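Local coordinates for protein outer membrane porin F (Pseudomonas aeruginosa, PDB 4RLC) that forms an eight-stranded beta-barrel in the outer membrane, the N-terminal domain of a porin that probably lets small molecules cross, at residues K135-F138 with F142-K145. Sequence-based numbering, arbitrary orientation.
Sequences KYYF and FFAK. With C8E ((hydroxyethyloxy)tri(ethyloxy)octane), chain F.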
loop_
_atom_site.group_PDB
_atom_site.type_symbol
_atom_site.label_atom_id
_atom_site.label_comp_id
_atom_site.label_asym_id
_atom_site.label_seq_id
_atom_site.Cartn_x
_atom_site.Cartn_y
_atom_site.Cartn_z
ATOM N N LYS A 135 -9.338 8.048 -1.653
ATOM C CA LYS A 135 -9.421 7.499 -3.024
ATOM C C LYS A 135 -10.528 8.246 -3.707
ATOM O O LYS A 135 -11.668 8.279 -3.204
ATOM C CB LYS A 135 -9.702 5.981 -3.040
ATOM C CG LYS A 135 -8.553 5.146 -2.560
ATOM C CD LYS A 135 -8.995 3.695 -2.306
ATOM C CE LYS A 135 -9.292 2.948 -3.573
ATOM N NZ LYS A 135 -9.322 1.459 -3.223
ATOM N N TYR A 136 -10.245 8.887 -4.842
ATOM C CA TYR A 136 -11.241 9.619 -5.549
ATOM C C TYR A 136 -11.464 8.908 -6.880
ATOM O O TYR A 136 -10.630 8.937 -7.736
ATOM C CB TYR A 136 -10.871 11.075 -5.772
ATOM C CG TYR A 136 -12.063 11.927 -6.087
ATOM C CD1 TYR A 136 -12.739 11.804 -7.257
ATOM C CD2 TYR A 136 -12.574 12.848 -5.180
ATOM C CE1 TYR A 136 -13.870 12.544 -7.573
ATOM C CE2 TYR A 136 -13.698 13.566 -5.485
ATOM C CZ TYR A 136 -14.317 13.454 -6.707
ATOM O OH TYR A 136 -15.455 14.192 -6.972
ATOM N N TYR A 137 -12.659 8.316 -6.974
ATOM C CA TYR A 137 -13.139 7.710 -8.227
ATOM C C TYR A 137 -13.700 8.855 -9.065
ATOM O O TYR A 137 -14.819 9.313 -8.892
ATOM C CB TYR A 137 -14.201 6.639 -7.949
ATOM C CG TYR A 137 -13.674 5.458 -7.193
ATOM C CD1 TYR A 137 -13.603 5.471 -5.804
ATOM C CD2 TYR A 137 -13.264 4.264 -7.843
ATOM C CE1 TYR A 137 -13.120 4.381 -5.097
ATOM C CE2 TYR A 137 -12.795 3.163 -7.130
ATOM C CZ TYR A 137 -12.759 3.172 -5.750
ATOM O OH TYR A 137 -12.252 2.090 -5.003
ATOM N N PHE A 138 -12.921 9.255 -10.072
ATOM C CA PHE A 138 -13.323 10.286 -11.016
ATOM C C PHE A 138 -14.024 9.822 -12.253
ATOM O O PHE A 138 -14.575 10.658 -12.967
ATOM C CB PHE A 138 -12.112 11.196 -11.303
ATOM C CG PHE A 138 -10.949 10.475 -11.919
ATOM C CD1 PHE A 138 -10.941 10.238 -13.277
ATOM C CD2 PHE A 138 -9.906 10.024 -11.169
ATOM C CE1 PHE A 138 -9.868 9.583 -13.872
ATOM C CE2 PHE A 138 -8.861 9.280 -11.740
ATOM C CZ PHE A 138 -8.841 9.128 -13.120
ATOM N N PHE A 142 -11.962 4.516 -12.763
ATOM C CA PHE A 142 -10.626 4.956 -12.489
ATOM C C PHE A 142 -10.580 5.836 -11.207
ATOM O O PHE A 142 -11.477 6.585 -11.014
ATOM C CB PHE A 142 -10.052 5.775 -13.627
ATOM C CG PHE A 142 -9.719 4.944 -14.858
ATOM C CD1 PHE A 142 -8.469 4.371 -14.954
ATOM C CD2 PHE A 142 -10.600 4.837 -15.846
ATOM C CE1 PHE A 142 -8.150 3.618 -16.080
ATOM C CE2 PHE A 142 -10.316 4.033 -17.004
ATOM C CZ PHE A 142 -9.069 3.481 -17.078
ATOM N N PHE A 143 -9.541 5.634 -10.426
ATOM C CA PHE A 143 -9.303 6.447 -9.195
ATOM C C PHE A 143 -7.880 6.918 -9.118
ATOM O O PHE A 143 -6.963 6.341 -9.624
ATOM C CB PHE A 143 -9.758 5.696 -7.930
ATOM C CG PHE A 143 -8.923 4.507 -7.573
ATOM C CD1 PHE A 143 -7.750 4.601 -6.813
ATOM C CD2 PHE A 143 -9.266 3.255 -8.140
ATOM C CE1 PHE A 143 -7.013 3.438 -6.526
ATOM C CE2 PHE A 143 -8.526 2.118 -7.821
ATOM C CZ PHE A 143 -7.399 2.210 -7.091
ATOM N N ALA A 144 -7.689 8.030 -8.364
ATOM C CA ALA A 144 -6.410 8.456 -7.901
ATOM C C ALA A 144 -6.482 8.393 -6.338
ATOM O O ALA A 144 -7.576 8.548 -5.763
ATOM C CB ALA A 144 -6.139 9.867 -8.375
ATOM N N LYS A 145 -5.364 8.150 -5.731
ATOM C CA LYS A 145 -5.295 7.944 -4.248
ATOM C C LYS A 145 -4.149 8.736 -3.649
ATOM O O LYS A 145 -3.081 8.861 -4.248
ATOM C CB LYS A 145 -5.050 6.429 -4.039
ATOM C CG LYS A 145 -4.690 5.903 -2.671
ATOM C CD LYS A 145 -4.651 4.379 -2.757
ATOM C CE LYS A 145 -3.743 3.662 -1.776
ATOM N NZ LYS A 145 -4.005 2.180 -1.909
HETATM C C6 C8E F . -18.088 16.832 1.945
HETATM C C7 C8E F . -17.120 17.754 1.187
HETATM C C8 C8E F . -16.648 17.195 -0.161
HETATM O O9 C8E F . -15.280 17.560 -0.404
HETATM C C10 C8E F . -14.558 16.697 -1.300
HETATM C C11 C8E F . -13.934 17.573 -2.382
HETATM O O12 C8E F . -13.019 16.860 -3.213
HETATM C C13 C8E F . -11.849 16.387 -2.540
HETATM C C14 C8E F . -10.689 16.444 -3.521
HETATM O O15 C8E F . -9.554 15.797 -2.937
HETATM C C16 C8E F . -9.443 14.393 -3.210
HETATM C C17 C8E F . -7.987 14.018 -3.457
HETATM O O18 C8E F . -7.891 12.607 -3.673
HETATM C C19 C8E F . -6.576 12.137 -3.867
HETATM C C20 C8E F . -6.273 12.250 -5.322
HETATM O O21 C8E F . -5.002 12.837 -5.526
HETATM O O HOH W 1 -6.461 0.876 -2.596
#
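Phe143 meets both Lys135 and Tyr137 of the facing strand, on the side of the sheet turned into the barrel. The chain of Lys135 bends at its third torsion (chi3 71°). This bend lays CE over one face of the Phe143 ring, with CE 3.8 Å from Phe143 CE1. The ammonium nitrogen lies over the same face, a cation-pi contact. Tyr137 runs beside Phe143 and points the same way. Phe143 CB sits over the face of the Tyr137 ring, while Phe143 CD2 comes 3.7 Å from Tyr137 CE2. The two ring planes are inclined at 52°.

Lys135 and Lys145 also run alongside each other, with their CG atoms 3.9 Å apart. Their ammonium nitrogens are held by one water that accepts from both. Lys135 NZ also forms salt bridges to Glu22 and Glu57, and Lys145 NZ pairs with Glu24. These carboxylates probably balance the two like charges. Glu22 also takes a hydrogen bond with Tyr137 OH.

The backbone grip is firm at Tyr136 and Ala144. Tyr136 N donates to Ala144 O at 2.8 Å. Ala144 N returns a bond to Tyr136 O at 3.1 Å. Toward the turn the pairing slackens, and the bond from Phe138 N to Phe142 O is weak.

The outer side is looser at Tyr136 and Ala144. Tyr136 swings away from Ala144, and a detergent molecule (C8E) passes both, its C20 lying 3.9 Å from Ala144 CB. Phe138 is the exception. Its ring folds back across the strand, with Phe142 O over one face, Ala144 N at the edge and CZ 3.6 Å from Phe142 CB. A lysine and glutamate network mixed with aromatic rings inside, with Tyr136 and Ala144 facing detergent outside, fits a beta hairpin of an eight-stranded antiparallel outer-membrane barrel.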